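Local structure of transcriptional regulator ComR (Streptococcus vestibularis F0396, 6HU8) at residues D162-D167 against N203-N208; L85-T90 against D199-I204; L9-E14 against R39-E44; D5-R10 against D65-D70. The protein regulates competence as an RNPP-family, peptide-responsive transcriptional regulator, and probably binds DNA through its helix-turn-helix domain. One frame throughout, in Å; residues are numbered along the deposited sequence.

Contact 1 of 4, residues D162-D167 against N203-N208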
# COMPACT_ATOMS: atom_id res chain seq x y z
N ASP A 162 -5.47 -1.08 1.74
CA ASP A 162 -5.54 0.38 1.56
C ASP A 162 -4.15 1.02 1.60
O ASP A 162 -3.81 1.88 0.77
CB ASP A 162 -6.40 1.03 2.65
CG ASP A 162 -7.86 0.66 2.55
OD1 ASP A 162 -8.32 0.25 1.46
OD2 ASP A 162 -8.56 0.79 3.59
N LEU A 163 -3.35 0.60 2.58
CA LEU A 163 -1.99 1.11 2.74
C LEU A 163 -1.14 0.81 1.53
O LEU A 163 -0.28 1.60 1.16
CB LEU A 163 -1.33 0.52 3.99
CG LEU A 163 -1.89 1.01 5.33
CD1 LEU A 163 -1.09 0.42 6.45
CD2 LEU A 163 -1.88 2.53 5.42
N LEU A 164 -1.40 -0.33 0.88
CA LEU A 164 -0.62 -0.68 -0.30
C LEU A 164 -1.08 0.13 -1.53
O LEU A 164 -0.26 0.50 -2.36
CB LEU A 164 -0.69 -2.18 -0.56
CG LEU A 164 0.05 -2.99 0.53
CD1 LEU A 164 -0.15 -4.48 0.36
CD2 LEU A 164 1.52 -2.66 0.55
N VAL A 165 -2.38 0.39 -1.65
CA VAL A 165 -2.85 1.29 -2.70
C VAL A 165 -2.17 2.65 -2.50
O VAL A 165 -1.72 3.30 -3.46
CB VAL A 165 -4.39 1.45 -2.66
CG1 VAL A 165 -4.83 2.56 -3.61
CG2 VAL A 165 -5.09 0.12 -3.00
N ILE A 166 -2.12 3.09 -1.25
CA ILE A 166 -1.51 4.37 -0.92
C ILE A 166 -0.01 4.34 -1.24
O ILE A 166 0.57 5.35 -1.64
CB ILE A 166 -1.74 4.73 0.57
CG1 ILE A 166 -3.21 5.05 0.81
CG2 ILE A 166 -0.86 5.92 1.00
CD1 ILE A 166 -3.58 5.31 2.25
N ASP A 167 0.61 3.18 -1.10
CA ASP A 167 2.00 3.03 -1.54
C ASP A 167 2.11 3.28 -3.05
O ASP A 167 3.01 4.01 -3.51
CB ASP A 167 2.51 1.64 -1.17
CG ASP A 167 4.00 1.61 -0.91
OD1 ASP A 167 4.66 2.66 -1.11
OD2 ASP A 167 4.50 0.54 -0.52
N ASN A 203 2.01 -3.04 10.08
CA ASN A 203 2.98 -2.03 10.47
C ASN A 203 4.09 -1.90 9.43
O ASN A 203 4.63 -0.81 9.25
CB ASN A 203 3.57 -2.35 11.83
CG ASN A 203 2.57 -2.18 12.94
OD1 ASN A 203 1.52 -1.57 12.75
ND2 ASN A 203 2.87 -2.73 14.11
N ILE A 204 4.42 -2.98 8.73
CA ILE A 204 5.42 -2.86 7.67
C ILE A 204 4.87 -2.04 6.50
O ILE A 204 5.58 -1.19 5.95
CB ILE A 204 5.89 -4.23 7.19
CG1 ILE A 204 6.75 -4.87 8.29
CG2 ILE A 204 6.72 -4.11 5.95
CD1 ILE A 204 7.49 -6.12 7.88
N ALA A 205 3.61 -2.27 6.12
CA ALA A 205 3.00 -1.49 5.05
C ALA A 205 2.90 -0.04 5.49
O ALA A 205 3.17 0.87 4.71
CB ALA A 205 1.62 -2.05 4.67
N LEU A 206 2.50 0.17 6.73
CA LEU A 206 2.38 1.54 7.24
C LEU A 206 3.75 2.22 7.32
O LEU A 206 3.91 3.41 6.98
CB LEU A 206 1.69 1.53 8.61
CG LEU A 206 1.59 2.87 9.34
CD1 LEU A 206 0.65 3.83 8.61
CD2 LEU A 206 1.16 2.68 10.80
N PHE A 207 4.75 1.46 7.77
CA PHE A 207 6.09 1.99 7.87
C PHE A 207 6.59 2.43 6.49
O PHE A 207 7.17 3.50 6.33
CB PHE A 207 7.05 0.97 8.48
CG PHE A 207 8.44 1.48 8.64
CD1 PHE A 207 8.80 2.20 9.76
CD2 PHE A 207 9.40 1.25 7.66
CE1 PHE A 207 10.09 2.70 9.91
CE2 PHE A 207 10.68 1.74 7.80
CZ PHE A 207 11.03 2.47 8.92
N ASN A 208 6.37 1.59 5.48
CA ASN A 208 6.85 1.89 4.14
C ASN A 208 6.12 3.09 3.51
O ASN A 208 6.71 3.85 2.75
CB ASN A 208 6.70 0.65 3.25
CG ASN A 208 7.76 -0.39 3.53
OD1 ASN A 208 8.87 -0.04 3.94
ND2 ASN A 208 7.44 -1.66 3.33
O HOH W 1 3.10 -0.05 1.98

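Contact 2 of 4, residues L85-T90 against D199-I204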
# COMPACT_ATOMS: atom_id res chain seq x y z
N LEU A 85 4.62 -12.82 2.89
CA LEU A 85 5.08 -11.95 1.80
C LEU A 85 5.26 -10.48 2.21
O LEU A 85 6.30 -9.88 1.96
CB LEU A 85 4.09 -12.04 0.62
CG LEU A 85 4.12 -10.89 -0.40
CD1 LEU A 85 5.48 -10.83 -1.09
CD2 LEU A 85 3.00 -10.99 -1.45
N ILE A 86 4.23 -9.91 2.82
CA ILE A 86 4.22 -8.50 3.18
C ILE A 86 5.22 -8.19 4.30
O ILE A 86 5.78 -7.09 4.35
CB ILE A 86 2.81 -8.05 3.61
CG1 ILE A 86 1.83 -8.23 2.44
CG2 ILE A 86 2.80 -6.60 4.11
CD1 ILE A 86 0.50 -7.56 2.65
N LYS A 87 5.44 -9.17 5.17
CA LYS A 87 6.36 -9.06 6.31
C LYS A 87 7.83 -9.15 5.90
O LYS A 87 8.72 -8.76 6.65
CB LYS A 87 6.05 -10.16 7.34
CG LYS A 87 5.06 -9.75 8.41
CD LYS A 87 4.40 -10.96 9.07
CE LYS A 87 5.40 -11.86 9.76
NZ LYS A 87 4.66 -12.92 10.50
N PHE A 88 8.07 -9.67 4.70
CA PHE A 88 9.41 -9.90 4.16
C PHE A 88 10.11 -8.60 3.73
O PHE A 88 9.70 -7.96 2.76
CB PHE A 88 9.28 -10.87 2.97
CG PHE A 88 10.57 -11.50 2.53
CD1 PHE A 88 11.49 -10.79 1.78
CD2 PHE A 88 10.85 -12.82 2.84
CE1 PHE A 88 12.68 -11.38 1.37
CE2 PHE A 88 12.03 -13.42 2.43
CZ PHE A 88 12.95 -12.69 1.70
N PRO A 89 11.16 -8.18 4.47
CA PRO A 89 11.88 -6.96 4.05
C PRO A 89 12.97 -7.26 3.02
O PRO A 89 13.45 -8.39 2.96
CB PRO A 89 12.48 -6.45 5.36
CG PRO A 89 12.80 -7.72 6.11
CD PRO A 89 11.71 -8.73 5.72
N THR A 90 13.33 -6.27 2.22
CA THR A 90 14.39 -6.47 1.23
C THR A 90 15.58 -5.56 1.49
O THR A 90 16.71 -5.90 1.14
CB THR A 90 13.89 -6.22 -0.20
OG1 THR A 90 13.26 -4.94 -0.26
CG2 THR A 90 12.89 -7.30 -0.61
N ASP A 199 0.51 -6.05 14.80
CA ASP A 199 0.35 -6.67 13.49
C ASP A 199 1.49 -6.18 12.62
O ASP A 199 1.44 -5.07 12.07
CB ASP A 199 -1.01 -6.32 12.88
CG ASP A 199 -1.21 -6.91 11.48
OD1 ASP A 199 -0.37 -7.70 11.00
OD2 ASP A 199 -2.24 -6.58 10.86
N ASP A 200 2.52 -7.01 12.53
CA ASP A 200 3.74 -6.65 11.81
C ASP A 200 3.49 -6.39 10.32
O ASP A 200 4.04 -5.45 9.77
CB ASP A 200 4.80 -7.73 11.99
CG ASP A 200 5.37 -7.78 13.40
OD1 ASP A 200 5.06 -6.89 14.23
OD2 ASP A 200 6.15 -8.71 13.68
N ALA A 201 2.67 -7.23 9.69
CA ALA A 201 2.35 -7.05 8.28
C ALA A 201 1.78 -5.66 8.04
O ALA A 201 2.21 -4.94 7.12
CB ALA A 201 1.37 -8.10 7.81
N TYR A 202 0.83 -5.26 8.89
CA TYR A 202 0.20 -3.96 8.77
C TYR A 202 1.21 -2.85 9.04
O TYR A 202 1.29 -1.84 8.31
CB TYR A 202 -0.99 -3.83 9.74
CG TYR A 202 -1.72 -2.51 9.62
CD1 TYR A 202 -2.77 -2.34 8.73
CD2 TYR A 202 -1.35 -1.42 10.40
CE1 TYR A 202 -3.44 -1.14 8.63
CE2 TYR A 202 -2.01 -0.21 10.30
CZ TYR A 202 -3.05 -0.07 9.41
OH TYR A 202 -3.71 1.14 9.30
N ASN A 203 2.01 -3.04 10.08
CA ASN A 203 2.98 -2.03 10.47
C ASN A 203 4.09 -1.90 9.43
O ASN A 203 4.63 -0.81 9.25
CB ASN A 203 3.57 -2.35 11.83
CG ASN A 203 2.57 -2.18 12.94
OD1 ASN A 203 1.52 -1.57 12.75
ND2 ASN A 203 2.87 -2.73 14.11
N ILE A 204 4.42 -2.98 8.73
CA ILE A 204 5.42 -2.86 7.67
C ILE A 204 4.87 -2.04 6.50
O ILE A 204 5.58 -1.19 5.95
CB ILE A 204 5.89 -4.23 7.19
CG1 ILE A 204 6.75 -4.87 8.29
CG2 ILE A 204 6.72 -4.11 5.95
CD1 ILE A 204 7.49 -6.12 7.88

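Contact 3 of 4, residues L9-E14 against R39-E44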
# COMPACT_ATOMS: atom_id res chain seq x y z
N LEU A 9 -23.43 -12.72 -13.63
CA LEU A 9 -24.73 -12.75 -14.29
C LEU A 9 -25.89 -12.73 -13.29
O LEU A 9 -26.93 -12.15 -13.56
CB LEU A 9 -24.83 -13.97 -15.20
CG LEU A 9 -26.15 -14.18 -15.93
CD1 LEU A 9 -26.40 -13.09 -17.00
CD2 LEU A 9 -26.18 -15.58 -16.53
N ARG A 10 -25.71 -13.34 -12.13
CA ARG A 10 -26.77 -13.29 -11.11
C ARG A 10 -26.97 -11.87 -10.60
O ARG A 10 -28.10 -11.42 -10.41
CB ARG A 10 -26.44 -14.21 -9.93
CG ARG A 10 -26.95 -15.61 -10.14
CD ARG A 10 -26.62 -16.49 -8.96
NE ARG A 10 -26.19 -17.82 -9.39
CZ ARG A 10 -24.94 -18.26 -9.32
NH1 ARG A 10 -24.66 -19.49 -9.74
NH2 ARG A 10 -23.97 -17.50 -8.82
N ILE A 11 -25.87 -11.17 -10.38
CA ILE A 11 -25.92 -9.79 -9.96
C ILE A 11 -26.59 -8.93 -11.03
O ILE A 11 -27.48 -8.13 -10.74
CB ILE A 11 -24.52 -9.25 -9.66
CG1 ILE A 11 -23.97 -9.89 -8.37
CG2 ILE A 11 -24.55 -7.74 -9.55
CD1 ILE A 11 -22.46 -9.65 -8.16
N LYS A 12 -26.13 -9.11 -12.26
CA LYS A 12 -26.64 -8.34 -13.38
C LYS A 12 -28.13 -8.61 -13.61
O LYS A 12 -28.90 -7.67 -13.89
CB LYS A 12 -25.85 -8.64 -14.65
CG LYS A 12 -26.29 -7.83 -15.87
CD LYS A 12 -25.24 -7.92 -16.97
CE LYS A 12 -25.78 -8.56 -18.23
NZ LYS A 12 -26.51 -7.58 -19.09
N THR A 13 -28.53 -9.87 -13.52
CA THR A 13 -29.93 -10.22 -13.77
C THR A 13 -30.84 -9.59 -12.72
O THR A 13 -31.90 -9.06 -13.05
CB THR A 13 -30.14 -11.75 -13.80
OG1 THR A 13 -29.45 -12.29 -14.93
CG2 THR A 13 -31.62 -12.09 -13.94
N GLU A 14 -30.41 -9.61 -11.47
CA GLU A 14 -31.24 -9.06 -10.40
C GLU A 14 -31.31 -7.53 -10.46
O GLU A 14 -32.37 -6.94 -10.22
CB GLU A 14 -30.72 -9.50 -9.04
CG GLU A 14 -31.54 -9.00 -7.88
CD GLU A 14 -32.94 -9.58 -7.86
OE1 GLU A 14 -33.89 -8.84 -7.52
OE2 GLU A 14 -33.10 -10.78 -8.19
N ARG A 39 -16.98 -4.89 -14.38
CA ARG A 39 -16.03 -5.99 -14.47
C ARG A 39 -16.59 -7.23 -13.78
O ARG A 39 -16.36 -8.37 -14.22
CB ARG A 39 -14.67 -5.60 -13.85
CG ARG A 39 -13.84 -4.66 -14.74
CD ARG A 39 -12.42 -4.46 -14.23
NE ARG A 39 -12.37 -3.77 -12.94
CZ ARG A 39 -12.29 -2.45 -12.80
NH1 ARG A 39 -12.28 -1.67 -13.89
NH2 ARG A 39 -12.25 -1.90 -11.59
N ILE A 40 -17.35 -7.02 -12.70
CA ILE A 40 -17.99 -8.14 -12.01
C ILE A 40 -19.07 -8.75 -12.90
O ILE A 40 -19.08 -9.96 -13.14
CB ILE A 40 -18.60 -7.70 -10.65
CG1 ILE A 40 -17.49 -7.34 -9.65
CG2 ILE A 40 -19.57 -8.76 -10.09
CD1 ILE A 40 -18.01 -6.68 -8.38
N GLU A 41 -19.97 -7.91 -13.42
CA GLU A 41 -21.08 -8.40 -14.25
C GLU A 41 -20.59 -9.07 -15.53
O GLU A 41 -21.28 -9.93 -16.07
CB GLU A 41 -22.06 -7.28 -14.59
CG GLU A 41 -22.82 -6.75 -13.35
CD GLU A 41 -23.92 -5.74 -13.68
OE1 GLU A 41 -23.97 -5.26 -14.83
OE2 GLU A 41 -24.74 -5.42 -12.79
N LYS A 42 -19.40 -8.69 -16.01
CA LYS A 42 -18.87 -9.28 -17.24
C LYS A 42 -18.05 -10.54 -16.97
O LYS A 42 -17.53 -11.15 -17.89
CB LYS A 42 -18.00 -8.28 -18.00
CG LYS A 42 -18.75 -7.24 -18.82
CD LYS A 42 -17.78 -6.24 -19.42
CE LYS A 42 -18.38 -5.52 -20.62
NZ LYS A 42 -19.83 -5.20 -20.44
N GLY A 43 -17.91 -10.92 -15.70
CA GLY A 43 -17.13 -12.09 -15.33
C GLY A 43 -15.63 -11.83 -15.26
O GLY A 43 -14.85 -12.76 -15.07
N GLU A 44 -15.22 -10.57 -15.39
CA GLU A 44 -13.79 -10.24 -15.37
C GLU A 44 -13.17 -10.25 -13.98
O GLU A 44 -11.99 -10.55 -13.81
CB GLU A 44 -13.55 -8.87 -16.02
CG GLU A 44 -13.90 -8.88 -17.49
CD GLU A 44 -13.89 -7.50 -18.10
OE1 GLU A 44 -13.07 -6.67 -17.65
OE2 GLU A 44 -14.70 -7.24 -19.03

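Contact 4 of 4, residues D5-R10 against D65-D70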
# COMPACT_ATOMS: atom_id res chain seq x y z
N ASP A 5 -18.24 -15.66 -13.97
CA ASP A 5 -19.33 -15.51 -14.94
C ASP A 5 -20.69 -15.69 -14.28
O ASP A 5 -21.60 -14.90 -14.51
CB ASP A 5 -19.22 -16.53 -16.08
CG ASP A 5 -18.02 -16.28 -16.98
OD1 ASP A 5 -17.54 -15.13 -17.08
OD2 ASP A 5 -17.57 -17.26 -17.62
N SER A 6 -20.83 -16.73 -13.46
CA SER A 6 -22.15 -17.06 -12.91
C SER A 6 -22.58 -16.04 -11.87
O SER A 6 -23.72 -15.56 -11.89
CB SER A 6 -22.17 -18.48 -12.32
OG SER A 6 -21.19 -18.60 -11.30
N ILE A 7 -21.67 -15.69 -10.98
CA ILE A 7 -21.94 -14.65 -9.99
C ILE A 7 -22.24 -13.30 -10.67
O ILE A 7 -23.25 -12.67 -10.37
CB ILE A 7 -20.77 -14.50 -8.99
CG1 ILE A 7 -20.69 -15.75 -8.10
CG2 ILE A 7 -20.94 -13.27 -8.12
CD1 ILE A 7 -19.50 -15.78 -7.18
N GLY A 8 -21.37 -12.86 -11.58
CA GLY A 8 -21.64 -11.65 -12.35
C GLY A 8 -23.02 -11.62 -13.00
O GLY A 8 -23.75 -10.62 -12.94
N LEU A 9 -23.43 -12.72 -13.63
CA LEU A 9 -24.73 -12.75 -14.29
C LEU A 9 -25.89 -12.73 -13.29
O LEU A 9 -26.93 -12.15 -13.56
CB LEU A 9 -24.83 -13.97 -15.20
CG LEU A 9 -26.15 -14.18 -15.93
CD1 LEU A 9 -26.40 -13.09 -17.00
CD2 LEU A 9 -26.18 -15.58 -16.53
N ARG A 10 -25.71 -13.34 -12.13
CA ARG A 10 -26.77 -13.29 -11.11
C ARG A 10 -26.97 -11.87 -10.60
O ARG A 10 -28.10 -11.42 -10.41
CB ARG A 10 -26.44 -14.21 -9.93
CG ARG A 10 -26.95 -15.61 -10.14
CD ARG A 10 -26.62 -16.49 -8.96
NE ARG A 10 -26.19 -17.82 -9.39
CZ ARG A 10 -24.94 -18.26 -9.32
NH1 ARG A 10 -24.66 -19.49 -9.74
NH2 ARG A 10 -23.97 -17.50 -8.82
N ASP A 65 -28.05 -15.35 -1.41
CA ASP A 65 -28.98 -15.29 -2.56
C ASP A 65 -28.23 -15.08 -3.86
O ASP A 65 -28.48 -15.76 -4.85
CB ASP A 65 -30.00 -14.14 -2.42
CG ASP A 65 -30.93 -14.31 -1.22
OD1 ASP A 65 -30.94 -15.40 -0.62
OD2 ASP A 65 -31.67 -13.33 -0.90
N LEU A 66 -27.32 -14.11 -3.87
CA LEU A 66 -26.61 -13.74 -5.09
C LEU A 66 -25.63 -14.82 -5.50
O LEU A 66 -25.23 -14.91 -6.66
CB LEU A 66 -25.87 -12.42 -4.90
CG LEU A 66 -26.73 -11.16 -4.83
CD1 LEU A 66 -25.84 -9.96 -4.63
CD2 LEU A 66 -27.60 -11.01 -6.08
N LEU A 67 -25.20 -15.62 -4.54
CA LEU A 67 -24.18 -16.62 -4.84
C LEU A 67 -24.78 -17.93 -5.34
O LEU A 67 -24.11 -18.67 -6.06
CB LEU A 67 -23.32 -16.90 -3.61
CG LEU A 67 -22.44 -15.77 -3.10
CD1 LEU A 67 -21.82 -16.17 -1.75
CD2 LEU A 67 -21.39 -15.44 -4.14
N ASP A 68 -26.04 -18.21 -4.98
CA ASP A 68 -26.61 -19.56 -5.13
C ASP A 68 -25.66 -20.54 -4.45
O ASP A 68 -25.47 -20.49 -3.23
CB ASP A 68 -26.83 -19.92 -6.59
CG ASP A 68 -28.11 -20.70 -6.82
OD1 ASP A 68 -28.50 -21.48 -5.93
OD2 ASP A 68 -28.73 -20.54 -7.89
N HIS A 69 -25.01 -21.41 -5.23
CA HIS A 69 -24.07 -22.34 -4.61
C HIS A 69 -22.61 -21.89 -4.75
O HIS A 69 -21.72 -22.49 -4.13
CB HIS A 69 -24.23 -23.74 -5.21
CG HIS A 69 -25.64 -24.26 -5.15
ND1 HIS A 69 -26.11 -25.22 -6.03
CD2 HIS A 69 -26.67 -23.96 -4.33
CE1 HIS A 69 -27.38 -25.48 -5.75
NE2 HIS A 69 -27.74 -24.72 -4.72
N ASP A 70 -22.37 -20.86 -5.56
CA ASP A 70 -21.02 -20.33 -5.77
C ASP A 70 -20.47 -19.72 -4.49
O ASP A 70 -21.24 -19.31 -3.62
CB ASP A 70 -21.00 -19.27 -6.89
CG ASP A 70 -21.32 -19.85 -8.25
OD1 ASP A 70 -20.78 -20.93 -8.57
OD2 ASP A 70 -22.09 -19.22 -9.01
O HOH W 2 -28.21 -19.47 -10.54

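Contact 1 of 4, residues D162-D167 against N203-N208
L163 is the first residue of 162-167 to reach the other helix, with CB on A205 and CD1 on L206. Its CB rests against A205 CB at 4.0 Å. Further out, CD1 lies over the backbone of L206, 3.6 Å from L206 N and 3.7 Å from L206 CB; it is borne there by CG, which stands beside the backbone N of L163 (chi1 -70°). The two leucine side chains run at a slant to one another. L206 also packs on V236 of helix 226-240, while L163 touches F158 and Y202, so the leucine pair belongs to a larger apolar layer. L164 adds a lighter touch: its CB leaves the helix to one side, but CD2 comes back to 4.2 Å from A205 CB, which thus sits against both leucines. One turn on from L163, D167 points at the neighbouring helix and ends near N208, with OD2 4.4 Å from N208 CB. Water 1 lies between the helices next to the leucines, 2.9 Å from D167 OD2 and likewise 2.9 Å from A205 O; it has more acceptors within reach than protons to give. The other carboxylate oxygen of D167 lies close to OD1 of D209, a neighbourhood that may raise the proton affinity of one of the two acids. The small alanine lets the short helical segments approach to 9.1 Å between axes, with their directions only 25° apart. Nearly parallel helices separated in sequence by one other, here 181-192, are characteristic of the stacked helical hairpins of a tetratricopeptide-type superhelix.

Contact 2 of 4, residues L85-T90 against D199-I204
D200 and I204, tied by I204 N to D200 O at 2.7 Å, are two of the residues that K87 lies against. I204 points toward I86 and K87. Its CD1 lies against K87 O at 3.2 Å, and its CG2 against I86 O at 3.5 Å, so two successive carbonyls are met by the two branches of one isoleucine. I86 in turn rests CG2 3.5 Å from A201 O and continues onto A201 CB. Next to it the K87 chain runs over the start of helix 200-219, CG 3.7 Å from A201 N and 4.1 Å from D200 CB, before a bend at chi3 (61°) swings CE aside. K87 NZ stays 5.5 Å from D200 OD2, a long-range attraction at most; D200 OD1 is instead hydrogen-bonded to S240. D199 takes the N-cap position, its OD1 accepting a weak bond from Y202 N. With I86 also touching T160 and L164, the last part of helix 76-87 lies against the weakly capped first turn of helix 200-219, inside the all-helical tetratricopeptide region.

Contact 3 of 4, residues L9-E14 against R39-E44
The apolar part of the contact joins I11 and I40, with I11 CD1 3.6 Å from I40 CG2. The two side chains approach at a slant, and both lean on I55 of helix 49-59, with I11 reaching L52 as well, so the pair lies in the core of the helix-turn-helix domain. A second kind of interaction is hydrocarbon against carboxylate. K12 and E41 cross at about a right angle: K12 CB meets E41 CD at 3.6 Å, K12 CG stands 3.6 Å from E41 OE1, and E41 OE2 lies over K12 CA at 3.5 Å. E41 is extended beyond CG (chi2 -173°), which carries its carboxylate across the flank of helix 3-17. Charge pairing is made with other residues. E41 OE2 forms a salt bridge with R15 and OE1 one with R22, whereas K12 NZ turns to E16 and remains 5.5 Å from E41 OE1. R39 forms a salt bridge with E117; it lies on helix 34-41, the third of the domain and so probably its recognition helix, consistent with that helix being held against the tetratricopeptide region in this apo form. Among the backbone bonds, G43, just past E41, has positive phi (82°) and closes helix 34-41 in a Schellman motif, with G43 N 3.0 Å from I40 O. The chemistry implies that E41, buried yet flanked by two arginines, is probably ionised, its charge balanced by R15 and R22 while K12 supplies mainly its methylenes.

Contact 4 of 4, residues D5-R10 against D65-D70
R10 comes end-on to D70: NH1 (2.7 Å) and NH2 (2.6 Å) both bond to D70 OD2 in a salt bridge. That oxygen lies in the guanidinium plane, but the two flat groups are turned 48° apart. NH2 meets it on the anti side, 15° out of the carboxylate plane, while NH1 arrives from well above that plane. S6 OG, in the crowded position between backbone N and carbonyl carbon (chi1 58°), makes a third, very short 2.5 Å bond to D70 OD2; it also pairs with I3 O, so its proton is contested. L67 O and D68 CB lie over one face of the guanidinium near its rim, S6 O over the opposite face. R10 CD is 3.1 Å from L66 O. D68 stands at about a right angle to R10; water 2 joins R10 NE to D68 OD2. Beside the polar group, I7 and L67 run alongside, heading the same way, I7 CD1 3.6 Å from L67 CD2, while I7 and D70 pass in opposite senses. The type II' turn L67-D70 brings D70 to helix 3-17, where the end of helix 63-67 sits, L66 and L67 packing on helix 49-59 and I7 against L46, P47 and I72.

From the N terminus, helix 3-17 opens two contacts in succession. Contact 4 closes the longer loop, out to 65-70, and contact 3 nests inside it, returning at 39-44; they share L9 and R10, and their centres are 8 Å apart. Together they gather the ends of helices 34-41 and 63-67 onto the first helix of the helix-turn-helix domain. The chain then enters the tetratricopeptide region, where contact 2 spans 85-90 to 199-204. Contact 1 opens within that span, at 162-167, and ends on the same stretch of helix 200-219, running slightly beyond it, so the two overlap at N203 and I204 rather than nest cleanly. L164 touches I86 between them. The two pairs stand in series, some 31 to 35 Å apart between centres.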